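Local atomic coordinates of acetate kinase (Entamoeba histolytica, PDB entry 4H0O), a protein that probably interconverts acetate and acetyl phosphate by phosphoryl transfer, as a kinase of the acetokinase family within the ASKHA superfamily. Residues I80-F83 with L84-H88; S194-V198 with I199-H203; T229-G232 with N233-A237; P250-P253 with I254-Q258; L395-G398 with K399-Q403. All coordinates share one frame; numbering follows the deposited sequence.

Contact 1 (I80-F83 with L84-H88); sequences IIQF and LKENH
Asn87 reaches back over the ring of Phe83 near the end of helix 73-86. Its ND2 sits 3.3 Å above one face, offset toward the rim and closest to CE1. The amide and ring planes are 36° apart, so this is a slanted cover and not a flat stack. Asn87 ND2 is also hydrogen-bonded to Phe83 O at 3.1 Å. The bond is nearly straight, at 169°, and the carbonyl oxygen lies close to the amide plane. With chi1 of -75°, CG of Asn87 stands beside its own backbone N, which turns the amide back along the helix. The backbone N of Asn87 adds a weak bond to the same oxygen. Phe83 O is thus held twice where the helix gives out. Asn87 is the first residue to leave helical angles, and His88, with positive phi, is the C-prime residue of a Schellman motif that ends the helix. On the buried side, Ile80 and Leu84 lie side by side and point the same way, with Ile80 CG2 and Leu84 CD1 4.1 Å apart. Leu84 CD2 also touches Phe83 CD2 at 3.9 Å. These side chains pack on Tyr28 of strand 26-31, and Phe83 stacks on His57. On the exposed side, Gln82 and Glu86 run alongside each other, with NE2 of Gln82 3.6 Å from OE2 of Glu86. Lys85 NZ is hydrogen-bonded to Glu143 O.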
loop_
_atom_site.group_PDB
_atom_site.type_symbol
_atom_site.label_atom_id
_atom_site.label_comp_id
_atom_site.label_asym_id
_atom_site.label_seq_id
_atom_site.Cartn_x
_atom_site.Cartn_y
_atom_site.Cartn_z
ATOM N N ILE B 80 -24.788 27.343 24.626
ATOM C CA ILE B 80 -23.959 28.244 23.827
ATOM C C ILE B 80 -24.837 29.195 23.012
ATOM O O ILE B 80 -24.633 30.412 23.025
ATOM C CB ILE B 80 -23.019 27.460 22.882
ATOM C CG1 ILE B 80 -21.875 26.820 23.674
ATOM C CG2 ILE B 80 -22.453 28.372 21.802
ATOM C CD1 ILE B 80 -21.028 25.852 22.866
ATOM N N ILE B 81 -25.811 28.624 22.307
ATOM C CA ILE B 81 -26.771 29.383 21.513
ATOM C C ILE B 81 -27.535 30.380 22.386
ATOM O O ILE B 81 -27.778 31.522 21.984
ATOM C CB ILE B 81 -27.765 28.428 20.804
ATOM C CG1 ILE B 81 -27.040 27.606 19.732
ATOM C CG2 ILE B 81 -28.927 29.196 20.190
ATOM C CD1 ILE B 81 -27.874 26.484 19.142
ATOM N N GLN B 82 -27.900 29.943 23.587
ATOM C CA GLN B 82 -28.589 30.797 24.546
ATOM C C GLN B 82 -27.719 31.978 24.983
ATOM O O GLN B 82 -28.205 33.104 25.096
ATOM C CB GLN B 82 -29.026 29.974 25.761
ATOM C CG GLN B 82 -29.540 30.794 26.934
ATOM C CD GLN B 82 -30.201 29.929 27.992
ATOM O OE1 GLN B 82 -30.851 28.932 27.675
ATOM N NE2 GLN B 82 -30.032 30.304 29.256
ATOM N N PHE B 83 -26.436 31.717 25.219
ATOM C CA PHE B 83 -25.496 32.760 25.619
ATOM C C PHE B 83 -25.378 33.844 24.556
ATOM O O PHE B 83 -25.323 35.031 24.874
ATOM C CB PHE B 83 -24.116 32.160 25.897
ATOM C CG PHE B 83 -23.009 33.182 26.007
ATOM C CD1 PHE B 83 -22.758 33.829 27.210
ATOM C CD2 PHE B 83 -22.206 33.480 24.914
ATOM C CE1 PHE B 83 -21.737 34.761 27.316
ATOM C CE2 PHE B 83 -21.184 34.412 25.013
ATOM C CZ PHE B 83 -20.951 35.052 26.214
ATOM N N LEU B 84 -25.321 33.425 23.295
ATOM C CA LEU B 84 -25.153 34.354 22.183
ATOM C C LEU B 84 -26.383 35.247 22.007
ATOM O O LEU B 84 -26.259 36.427 21.671
ATOM C CB LEU B 84 -24.845 33.589 20.893
ATOM C CG LEU B 84 -23.565 32.749 20.937
ATOM C CD1 LEU B 84 -23.477 31.794 19.756
ATOM C CD2 LEU B 84 -22.338 33.649 20.986
ATOM N N LYS B 85 -27.565 34.677 22.236
ATOM C CA LYS B 85 -28.808 35.437 22.188
ATOM C C LYS B 85 -28.836 36.486 23.292
ATOM O O LYS B 85 -29.169 37.645 23.048
ATOM C CB LYS B 85 -30.014 34.501 22.321
ATOM C CG LYS B 85 -30.330 33.694 21.069
ATOM C CD LYS B 85 -31.496 32.740 21.311
ATOM C CE LYS B 85 -31.926 32.049 20.025
ATOM N NZ LYS B 85 -33.034 31.080 20.255
ATOM N N GLU B 86 -28.473 36.074 24.504
ATOM C CA GLU B 86 -28.469 36.971 25.659
ATOM C C GLU B 86 -27.441 38.098 25.540
ATOM O O GLU B 86 -27.592 39.151 26.160
ATOM C CB GLU B 86 -28.258 36.183 26.958
ATOM C CG GLU B 86 -29.472 35.362 27.388
ATOM C CD GLU B 86 -29.222 34.554 28.650
ATOM O OE1 GLU B 86 -28.065 34.530 29.125
ATOM O OE2 GLU B 86 -30.181 33.943 29.166
ATOM N N ASN B 87 -26.399 37.881 24.743
ATOM C CA ASN B 87 -25.393 38.916 24.523
ATOM C C ASN B 87 -25.489 39.573 23.144
ATOM O O ASN B 87 -24.539 40.212 22.688
ATOM C CB ASN B 87 -23.984 38.369 24.766
ATOM C CG ASN B 87 -23.675 38.198 26.239
ATOM O OD1 ASN B 87 -23.058 39.065 26.860
ATOM N ND2 ASN B 87 -24.105 37.077 26.809
ATOM N N HIS B 88 -26.636 39.405 22.490
ATOM C CA HIS B 88 -26.941 40.090 21.232
ATOM C C HIS B 88 -25.963 39.799 20.091
ATOM O O HIS B 88 -25.623 40.690 19.308
ATOM C CB HIS B 88 -27.079 41.599 21.457
ATOM C CG HIS B 88 -28.151 41.965 22.434
ATOM N ND1 HIS B 88 -29.492 41.954 22.109
ATOM C CD2 HIS B 88 -28.084 42.350 23.733
ATOM C CE1 HIS B 88 -30.202 42.318 23.162
ATOM N NE2 HIS B 88 -29.372 42.563 24.160
#

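Contact 2 (S194-V198 with I199-H203); sequences SLKNV and IDVSH
Ile199 folds back on Leu195 just after helix 185-195. Ile199 N is hydrogen-bonded to Leu195 O at 2.8 Å, and the donor lies almost in line with the C=O bond, at 177°. Val198 N also bonds to Leu195 O, at 2.9 Å, so two backbone donors grip this oxygen. The side chain follows the backbone. CG1 of Ile199 comes within 3.4 Å of Leu195 O and lies 4.1 Å from Leu195 CB. It gets there because chi1 is 64°, which sets CG1 between the backbone N and the carbonyl carbon of Ile199. CG2 of Ile199 then lies on the Val198 side, 3.8 Å from Val198 CG1.

Two residues on, Val201 points toward the earlier residues. Val201 CG2 meets Lys196 CG at 3.7 Å, and the two side chains cross at about a right angle. Val201 thus packs on the aliphatic base of Lys196, while Ile199 packs on Leu195.

Further out, the turn at Val201 is spanned by a bond between Ser202 and Asp200. Ser202 OG donates to Asp200 OD1 at 2.9 Å. Val201 O is bonded to Ser204 OG. At the other end, Ser194 OG is tied back to Val191 O within the helix. Asp200 is the centre of an inverse gamma turn, and Val201 and Ser202 form a short 3-10 segment. The whole is a helix-to-strand connection, joining helix 185-195 to strand 205-211.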
loop_
_atom_site.group_PDB
_atom_site.type_symbol
_atom_site.label_atom_id
_atom_site.label_comp_id
_atom_site.label_asym_id
_atom_site.label_seq_id
_atom_site.Cartn_x
_atom_site.Cartn_y
_atom_site.Cartn_z
ATOM N N SER B 194 -7.287 27.617 -1.373
ATOM C CA SER B 194 -6.387 28.679 -0.932
ATOM C C SER B 194 -5.214 28.842 -1.897
ATOM O O SER B 194 -4.548 29.879 -1.910
ATOM C CB SER B 194 -5.870 28.391 0.476
ATOM O OG SER B 194 -5.047 27.239 0.485
ATOM N N LEU B 195 -4.971 27.811 -2.704
ATOM C CA LEU B 195 -3.862 27.814 -3.653
ATOM C C LEU B 195 -4.234 28.496 -4.973
ATOM O O LEU B 195 -3.357 28.820 -5.776
ATOM C CB LEU B 195 -3.380 26.384 -3.911
ATOM C CG LEU B 195 -2.601 25.733 -2.765
ATOM C CD1 LEU B 195 -2.432 24.239 -2.994
ATOM C CD2 LEU B 195 -1.246 26.395 -2.609
ATOM N N LYS B 196 -5.527 28.721 -5.189
ATOM C CA LYS B 196 -5.996 29.355 -6.421
ATOM C C LYS B 196 -5.568 30.820 -6.538
ATOM O O LYS B 196 -5.594 31.395 -7.626
ATOM C CB LYS B 196 -7.516 29.219 -6.553
ATOM C CG LYS B 196 -7.984 27.777 -6.682
ATOM C CD LYS B 196 -9.481 27.679 -6.939
ATOM C CE LYS B 196 -9.896 26.223 -7.118
ATOM N NZ LYS B 196 -11.372 26.057 -7.235
ATOM N N ASN B 197 -5.174 31.416 -5.416
ATOM C CA ASN B 197 -4.645 32.777 -5.409
ATOM C C ASN B 197 -3.148 32.794 -5.688
ATOM O O ASN B 197 -2.528 33.857 -5.737
ATOM C CB ASN B 197 -4.899 33.450 -4.056
ATOM C CG ASN B 197 -6.361 33.775 -3.824
ATOM O OD1 ASN B 197 -7.145 33.881 -4.767
ATOM N ND2 ASN B 197 -6.731 33.946 -2.560
ATOM N N VAL B 198 -2.573 31.609 -5.871
ATOM C CA VAL B 198 -1.119 31.463 -5.862
ATOM C C VAL B 198 -0.578 30.627 -7.033
ATOM O O VAL B 198 0.533 30.868 -7.519
ATOM C CB VAL B 198 -0.645 30.930 -4.480
ATOM C CG1 VAL B 198 0.655 30.168 -4.583
ATOM C CG2 VAL B 198 -0.515 32.081 -3.487
ATOM N N ILE B 199 -1.371 29.663 -7.502
ATOM C CA ILE B 199 -0.998 28.853 -8.665
ATOM C C ILE B 199 -2.181 28.601 -9.600
ATOM O O ILE B 199 -3.335 28.806 -9.223
ATOM C CB ILE B 199 -0.421 27.477 -8.261
ATOM C CG1 ILE B 199 -1.480 26.640 -7.545
ATOM C CG2 ILE B 199 0.826 27.630 -7.400
ATOM C CD1 ILE B 199 -1.277 25.144 -7.707
ATOM N N ASP B 200 -1.889 28.149 -10.816
ATOM C CA ASP B 200 -2.930 27.746 -11.757
ATOM C C ASP B 200 -3.377 26.324 -11.418
ATOM O O ASP B 200 -2.848 25.353 -11.961
ATOM C CB ASP B 200 -2.396 27.804 -13.192
ATOM C CG ASP B 200 -3.500 27.749 -14.239
ATOM O OD1 ASP B 200 -4.609 27.259 -13.935
ATOM O OD2 ASP B 200 -3.247 28.197 -15.377
ATOM N N VAL B 201 -4.351 26.209 -10.518
ATOM C CA VAL B 201 -4.840 24.909 -10.057
ATOM C C VAL B 201 -5.462 24.083 -11.189
ATOM O O VAL B 201 -5.251 22.872 -11.269
ATOM C CB VAL B 201 -5.853 25.064 -8.894
ATOM C CG1 VAL B 201 -6.554 23.754 -8.611
ATOM C CG2 VAL B 201 -5.157 25.568 -7.633
ATOM N N SER B 202 -6.206 24.747 -12.070
ATOM C CA SER B 202 -6.911 24.072 -13.162
ATOM C C SER B 202 -5.999 23.390 -14.184
ATOM O O SER B 202 -6.472 22.620 -15.022
ATOM C CB SER B 202 -7.867 25.039 -13.869
ATOM O OG SER B 202 -7.328 26.349 -13.918
ATOM N N HIS B 203 -4.703 23.679 -14.121
ATOM C CA HIS B 203 -3.724 23.012 -14.977
ATOM C C HIS B 203 -2.524 22.608 -14.136
ATOM O O HIS B 203 -1.396 23.043 -14.385
ATOM C CB HIS B 203 -3.294 23.927 -16.126
ATOM C CG HIS B 203 -4.425 24.369 -16.998
ATOM N ND1 HIS B 203 -4.942 23.586 -18.007
ATOM C CD2 HIS B 203 -5.153 25.516 -17.007
ATOM C CE1 HIS B 203 -5.933 24.227 -18.602
ATOM N NE2 HIS B 203 -6.079 25.401 -18.011
#

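Contact 3 (T229-G232 with N233-A237); sequences TSMG and NSTLA
Met231 lays its extended side chain along the backbone of the residues that follow. Met231 CG is 3.6 Å from Ala237 O, Met231 SD is 4.0 Å from Thr235 CA, and the terminal Met231 CE is 3.7 Å from Thr235 O. The chain stays straight beyond CG, with chi2 of 178° and chi3 of 171°, which lets it span from Ala237 to Thr235. Residues 230-237 curl round so that Ala237 returns beside Met231. The methyl CB of Ala237 rests 3.6 Å from Gly232 N. That N-H makes a weak hydrogen bond to Ser234 O.

The bend includes an ST turn. Ser234 OG accepts from Leu236 N at 3.1 Å. A water bridges Ser230 and Ala237: it donates to Ala237 O at 2.9 Å and accepts a weak bond from Ser230 OG. The loop follows strand 225-229 and lies at the subunit boundary. Ser234 N is hydrogen-bonded to Asp249 of the second subunit, and Leu236 packs on Pro250 of that subunit.

Met231 also touches Phe183 and His184, and its side chain lies close to Arg244. His184 and Arg244 are predicted to stabilise the transition state. Between the two segments packing predominates, with one weak direct bond and one water. Other polar bonds of the loop go to Phe181 and to Asp249 of the second subunit. The apolar thioether of Met231 probably forms part of the surroundings of His184 and Arg244.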
loop_
_atom_site.group_PDB
_atom_site.type_symbol
_atom_site.label_atom_id
_atom_site.label_comp_id
_atom_site.label_asym_id
_atom_site.label_seq_id
_atom_site.Cartn_x
_atom_site.Cartn_y
_atom_site.Cartn_z
ATOM N N THR B 229 -6.490 8.666 -3.350
ATOM C CA THR B 229 -6.130 9.036 -1.989
ATOM C C THR B 229 -5.639 7.847 -1.169
ATOM O O THR B 229 -5.814 6.690 -1.556
ATOM C CB THR B 229 -7.300 9.721 -1.266
ATOM O OG1 THR B 229 -6.826 10.346 -0.066
ATOM C CG2 THR B 229 -8.379 8.704 -0.921
ATOM N N SER B 230 -5.054 8.149 -0.017
ATOM C CA SER B 230 -4.293 7.175 0.756
ATOM C C SER B 230 -5.151 6.255 1.628
ATOM O O SER B 230 -4.879 5.057 1.730
ATOM C CB SER B 230 -3.283 7.917 1.630
ATOM O OG SER B 230 -2.192 7.089 1.957
ATOM N N MET B 231 -6.165 6.814 2.282
ATOM C CA MET B 231 -7.068 6.005 3.092
ATOM C C MET B 231 -7.985 5.198 2.174
ATOM O O MET B 231 -8.069 5.476 0.973
ATOM C CB MET B 231 -7.879 6.883 4.054
ATOM C CG MET B 231 -7.071 7.453 5.224
ATOM S SD MET B 231 -8.032 8.527 6.328
ATOM C CE MET B 231 -6.868 8.763 7.675
ATOM N N GLY B 232 -8.654 4.190 2.726
ATOM C CA GLY B 232 -9.520 3.344 1.924
ATOM C C GLY B 232 -10.936 3.318 2.457
ATOM O O GLY B 232 -11.517 4.369 2.734
ATOM N N ASN B 233 -11.491 2.118 2.599
ATOM C CA ASN B 233 -12.812 1.958 3.191
ATOM C C ASN B 233 -12.814 2.404 4.649
ATOM O O ASN B 233 -13.811 2.924 5.148
ATOM C CB ASN B 233 -13.272 0.503 3.087
ATOM C CG ASN B 233 -14.719 0.317 3.504
ATOM O OD1 ASN B 233 -15.637 0.537 2.712
ATOM N ND2 ASN B 233 -14.930 -0.089 4.751
ATOM N N SER B 234 -11.686 2.196 5.323
ATOM C CA SER B 234 -11.540 2.574 6.723
ATOM C C SER B 234 -10.543 3.712 6.872
ATOM O O SER B 234 -9.843 4.070 5.921
ATOM C CB SER B 234 -11.064 1.389 7.562
ATOM O OG SER B 234 -9.663 1.212 7.448
ATOM N N THR B 235 -10.479 4.285 8.070
ATOM C CA THR B 235 -9.557 5.379 8.352
ATOM C C THR B 235 -8.237 4.846 8.900
ATOM O O THR B 235 -7.446 5.590 9.480
ATOM C CB THR B 235 -10.156 6.380 9.357
ATOM O OG1 THR B 235 -10.468 5.702 10.581
ATOM C CG2 THR B 235 -11.420 7.009 8.794
ATOM N N LEU B 236 -8.013 3.551 8.709
ATOM C CA LEU B 236 -6.798 2.890 9.182
ATOM C C LEU B 236 -5.774 2.707 8.054
ATOM O O LEU B 236 -4.574 2.584 8.300
ATOM C CB LEU B 236 -7.165 1.537 9.807
ATOM C CG LEU B 236 -6.076 0.562 10.257
ATOM C CD1 LEU B 236 -6.424 -0.038 11.605
ATOM C CD2 LEU B 236 -5.897 -0.543 9.232
ATOM N N ALA B 237 -6.257 2.708 6.816
ATOM C CA ALA B 237 -5.410 2.443 5.654
ATOM C C ALA B 237 -4.483 3.608 5.293
ATOM O O ALA B 237 -4.759 4.767 5.622
ATOM C CB ALA B 237 -6.271 2.074 4.461
HETATM O O HOH W 1 -3.623 7.248 4.794
#

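Contact 4 (P250-P253 with I254-Q258); sequences PTIP and IDMIQ
Three backbone bonds join residues 250-253 to 254-258 over the first turns of helix 251-260. Asp255 N bonds to Thr251 O at 3.0 Å, Met256 N to Ile252 O at 3.0 Å, and Ile257 N to Pro253 O at 2.9 Å. Each spans four residues, as in a regular alpha helix. Pro253 has no N-H to give. It lies in the first turn, where backbone N-H groups have no earlier helical carbonyl to meet. Thr251 N is instead hydrogen-bonded to Asp249 OD1.

Thr251 and Asp255 lie side by side and point the same way. The methyl CG2 of Thr251 is 3.4 Å from Asp255 OD2. With chi1 of -57°, this methyl is anti to the backbone N, and OG1 is turned to the N side. OG1 is hydrogen-bonded to Ser234 of the second subunit. The helix start is thus part of the dimer interface. Pro250 packs there on Gly246 of the second subunit, and Ile252 and Asp255 on its Tyr178.

Ile252 and Met256 are also parallel neighbours, one turn apart. SD of Met256 meets Ile252 CG2 at 3.7 Å. The Met256 chain is extended as far as SD and then bends, with chi3 of 68°. Met256 packs on Val265 and Ile268 of helix 262-271. Ile257 joins it against Val265 and Ile262 of the same helix. On another side, CG1 of Ile254 lies 3.6 Å from Pro250 O, alongside the chain that leads into the helix.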
loop_
_atom_site.group_PDB
_atom_site.type_symbol
_atom_site.label_atom_id
_atom_site.label_comp_id
_atom_site.label_asym_id
_atom_site.label_seq_id
_atom_site.Cartn_x
_atom_site.Cartn_y
_atom_site.Cartn_z
ATOM N N PRO B 250 -2.061 -7.924 4.238
ATOM C CA PRO B 250 -3.456 -8.286 4.536
ATOM C C PRO B 250 -3.594 -9.586 5.329
ATOM O O PRO B 250 -4.630 -9.812 5.961
ATOM C CB PRO B 250 -4.076 -8.463 3.145
ATOM C CG PRO B 250 -3.234 -7.627 2.245
ATOM C CD PRO B 250 -1.837 -7.731 2.795
ATOM N N THR B 251 -2.565 -10.429 5.285
ATOM C CA THR B 251 -2.572 -11.693 6.016
ATOM C C THR B 251 -2.292 -11.464 7.508
ATOM O O THR B 251 -2.709 -12.256 8.361
ATOM C CB THR B 251 -1.550 -12.688 5.413
ATOM O OG1 THR B 251 -1.846 -12.902 4.025
ATOM C CG2 THR B 251 -1.595 -14.025 6.132
ATOM N N ILE B 252 -1.600 -10.369 7.820
ATOM C CA ILE B 252 -1.247 -10.054 9.207
ATOM C C ILE B 252 -2.446 -9.928 10.165
ATOM O O ILE B 252 -2.423 -10.526 11.243
ATOM C CB ILE B 252 -0.313 -8.819 9.315
ATOM C CG1 ILE B 252 0.989 -9.076 8.556
ATOM C CG2 ILE B 252 0.000 -8.508 10.768
ATOM C CD1 ILE B 252 2.008 -7.956 8.676
ATOM N N PRO B 253 -3.487 -9.155 9.790
ATOM C CA PRO B 253 -4.629 -9.114 10.712
ATOM C C PRO B 253 -5.225 -10.503 10.919
ATOM O O PRO B 253 -5.487 -10.869 12.062
ATOM C CB PRO B 253 -5.636 -8.213 9.989
ATOM C CG PRO B 253 -4.811 -7.370 9.085
ATOM C CD PRO B 253 -3.679 -8.248 8.642
ATOM N N ILE B 254 -5.406 -11.259 9.836
ATOM C CA ILE B 254 -5.946 -12.619 9.898
ATOM C C ILE B 254 -5.191 -13.512 10.894
ATOM O O ILE B 254 -5.804 -14.195 11.717
ATOM C CB ILE B 254 -5.933 -13.291 8.506
ATOM C CG1 ILE B 254 -6.658 -12.420 7.474
ATOM C CG2 ILE B 254 -6.552 -14.681 8.570
ATOM C CD1 ILE B 254 -6.602 -12.962 6.050
ATOM N N ASP B 255 -3.862 -13.503 10.816
ATOM C CA ASP B 255 -3.036 -14.297 11.724
ATOM C C ASP B 255 -3.094 -13.792 13.164
ATOM O O ASP B 255 -3.021 -14.583 14.104
ATOM C CB ASP B 255 -1.587 -14.346 11.233
ATOM C CG ASP B 255 -1.380 -15.370 10.135
ATOM O OD1 ASP B 255 -2.038 -16.432 10.188
ATOM O OD2 ASP B 255 -0.564 -15.115 9.222
ATOM N N MET B 256 -3.226 -12.479 13.337
ATOM C CA MET B 256 -3.348 -11.898 14.671
ATOM C C MET B 256 -4.692 -12.237 15.319
ATOM O O MET B 256 -4.769 -12.374 16.540
ATOM C CB MET B 256 -3.130 -10.380 14.635
ATOM C CG MET B 256 -1.690 -9.963 14.380
ATOM S SD MET B 256 -1.509 -8.188 14.100
ATOM C CE MET B 256 -1.895 -7.533 15.726
ATOM N N ILE B 257 -5.742 -12.363 14.504
ATOM C CA ILE B 257 -7.050 -12.806 14.993
ATOM C C ILE B 257 -6.904 -14.167 15.673
ATOM O O ILE B 257 -7.441 -14.389 16.760
ATOM C CB ILE B 257 -8.094 -12.960 13.857
ATOM C CG1 ILE B 257 -8.243 -11.672 13.043
ATOM C CG2 ILE B 257 -9.440 -13.400 14.417
ATOM C CD1 ILE B 257 -8.841 -10.519 13.792
ATOM N N GLN B 258 -6.170 -15.068 15.022
ATOM C CA GLN B 258 -5.948 -16.421 15.530
ATOM C C GLN B 258 -5.264 -16.422 16.891
ATOM O O GLN B 258 -5.505 -17.303 17.715
ATOM C CB GLN B 258 -5.114 -17.238 14.540
ATOM C CG GLN B 258 -5.872 -17.718 13.318
ATOM C CD GLN B 258 -5.705 -19.205 13.076
ATOM O OE1 GLN B 258 -6.378 -20.026 13.700
ATOM N NE2 GLN B 258 -4.800 -19.561 12.168
#

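Contact 5 (L395-G398 with K399-Q403); sequences LQKG and KELFQ
Lys399 extends back past Gln396 and Leu395. Its chain is straight beyond CG, which brings Lys399 CE to 4.1 Å from Leu395 CG. Lys399 NZ is 3.8 Å from Gln396 OE1, but its salt bridge is with Asp34. The side chains of Gln396 and Lys399 meet at about a right angle. Lys399 N bonds to Leu395 O at 3.1 Å.

Glu400 comes next, and its OE2 makes a long salt bridge of 3.6 Å to Lys397 NZ. Lys397 reaches it by bending, with chi2 of 61° and chi4 of 38°. The bent chain also packs on Leu186 and Glu189 of helix 185-195 and on Ala152 of strand 148-153. These residues lie in the closing turns of helix 390-402, near the C-terminus. The helix packs against strands 16-21 and 148-153.

Leu401 follows, with CD2 4.0 Å from Lys397 NZ. Its backbone N makes weak bonds to both Lys397 O and Gly398 O. Phe402 N then bonds to Gly398 O at 2.8 Å, and CB of Phe402 is 3.5 Å from that oxygen. The Phe402 ring meets Phe93. At Gln403 the helix ends with positive phi, and Gln403 N still bonds to Lys399 O.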
loop_
_atom_site.group_PDB
_atom_site.type_symbol
_atom_site.label_atom_id
_atom_site.label_comp_id
_atom_site.label_asym_id
_atom_site.label_seq_id
_atom_site.Cartn_x
_atom_site.Cartn_y
_atom_site.Cartn_z
ATOM N N LEU B 395 -15.831 26.980 7.693
ATOM C CA LEU B 395 -16.319 28.292 7.282
ATOM C C LEU B 395 -16.235 28.455 5.766
ATOM O O LEU B 395 -17.152 28.987 5.138
ATOM C CB LEU B 395 -15.521 29.400 7.972
ATOM C CG LEU B 395 -15.990 30.826 7.668
ATOM C CD1 LEU B 395 -17.411 31.031 8.166
ATOM C CD2 LEU B 395 -15.055 31.864 8.271
ATOM N N GLN B 396 -15.135 27.986 5.183
ATOM C CA GLN B 396 -14.921 28.093 3.743
ATOM C C GLN B 396 -15.979 27.324 2.956
ATOM O O GLN B 396 -16.427 27.770 1.896
ATOM C CB GLN B 396 -13.521 27.595 3.373
ATOM C CG GLN B 396 -13.208 27.674 1.885
ATOM C CD GLN B 396 -13.186 29.100 1.366
ATOM O OE1 GLN B 396 -12.595 29.989 1.983
ATOM N NE2 GLN B 396 -13.834 29.326 0.230
ATOM N N LYS B 397 -16.377 26.170 3.483
ATOM C CA LYS B 397 -17.417 25.358 2.865
ATOM C C LYS B 397 -18.730 26.138 2.858
ATOM O O LYS B 397 -19.549 25.996 1.945
ATOM C CB LYS B 397 -17.580 24.033 3.619
ATOM C CG LYS B 397 -18.086 22.877 2.755
ATOM C CD LYS B 397 -17.110 22.595 1.610
ATOM C CE LYS B 397 -17.794 21.951 0.411
ATOM N NZ LYS B 397 -19.155 22.509 0.190
ATOM N N GLY B 398 -18.912 26.986 3.869
ATOM C CA GLY B 398 -20.102 27.810 3.963
ATOM C C GLY B 398 -20.126 28.959 2.970
ATOM O O GLY B 398 -21.189 29.299 2.440
ATOM N N LYS B 399 -18.964 29.572 2.738
ATOM C CA LYS B 399 -18.838 30.615 1.723
ATOM C C LYS B 399 -19.206 30.035 0.366
ATOM O O LYS B 399 -19.828 30.693 -0.463
ATOM C CB LYS B 399 -17.406 31.157 1.670
ATOM C CG LYS B 399 -16.873 31.720 2.983
ATOM C CD LYS B 399 -15.488 32.340 2.782
ATOM C CE LYS B 399 -14.781 32.585 4.112
ATOM N NZ LYS B 399 -13.395 33.118 3.926
ATOM N N GLU B 400 -18.814 28.786 0.155
ATOM C CA GLU B 400 -19.059 28.089 -1.098
ATOM C C GLU B 400 -20.548 27.798 -1.300
ATOM O O GLU B 400 -21.050 27.833 -2.423
ATOM C CB GLU B 400 -18.252 26.790 -1.105
ATOM C CG GLU B 400 -18.332 25.970 -2.372
ATOM C CD GLU B 400 -17.407 24.769 -2.320
ATOM O OE1 GLU B 400 -16.316 24.889 -1.716
ATOM O OE2 GLU B 400 -17.770 23.708 -2.869
ATOM N N LEU B 401 -21.250 27.523 -0.203
ATOM C CA LEU B 401 -22.659 27.132 -0.264
ATOM C C LEU B 401 -23.631 28.312 -0.214
ATOM O O LEU B 401 -24.721 28.242 -0.784
ATOM C CB LEU B 401 -22.994 26.161 0.873
ATOM C CG LEU B 401 -22.372 24.767 0.834
ATOM C CD1 LEU B 401 -22.823 23.949 2.030
ATOM C CD2 LEU B 401 -22.740 24.063 -0.457
ATOM N N PHE B 402 -23.242 29.384 0.471
ATOM C CA PHE B 402 -24.148 30.504 0.714
ATOM C C PHE B 402 -23.646 31.844 0.174
ATOM O O PHE B 402 -24.392 32.825 0.158
ATOM C CB PHE B 402 -24.445 30.635 2.212
ATOM C CG PHE B 402 -25.269 29.510 2.770
ATOM C CD1 PHE B 402 -26.558 29.287 2.311
ATOM C CD2 PHE B 402 -24.765 28.688 3.766
ATOM C CE1 PHE B 402 -27.327 28.259 2.827
ATOM C CE2 PHE B 402 -25.527 27.656 4.287
ATOM C CZ PHE B 402 -26.810 27.443 3.818
ATOM N N GLN B 403 -22.385 31.877 -0.253
ATOM C CA GLN B 403 -21.755 33.092 -0.781
ATOM C C GLN B 403 -21.607 34.213 0.255
ATOM O O GLN B 403 -21.588 35.393 -0.101
ATOM C CB GLN B 403 -22.486 33.597 -2.034
ATOM C CG GLN B 403 -21.570 33.948 -3.198
ATOM C CD GLN B 403 -20.882 32.732 -3.785
ATOM O OE1 GLN B 403 -21.362 31.605 -3.648
ATOM N NE2 GLN B 403 -19.748 32.953 -4.444
#

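Overall arrangement
Contact 4 is the most buried of the five. The others are partly buried, and much of contact 2 is exposed. Contacts 1, 4 and 5 each lie mainly on one helix, with several i to i+4 backbone bonds; contact 2 has one and contact 3 none. Contacts 1, 2 and 5 lie at the C-terminal ends of helices, contact 4 at a helix start. Contacts 3 and 4 both touch the second subunit, and their nearest atoms are about 7 Å apart. Contact 2 takes in the end of helix 185-195, on which contact 5 packs, and the loop after it. Contact 3 lies closest to predicted catalytic residues, while contact 5 has the salt bridge between segments.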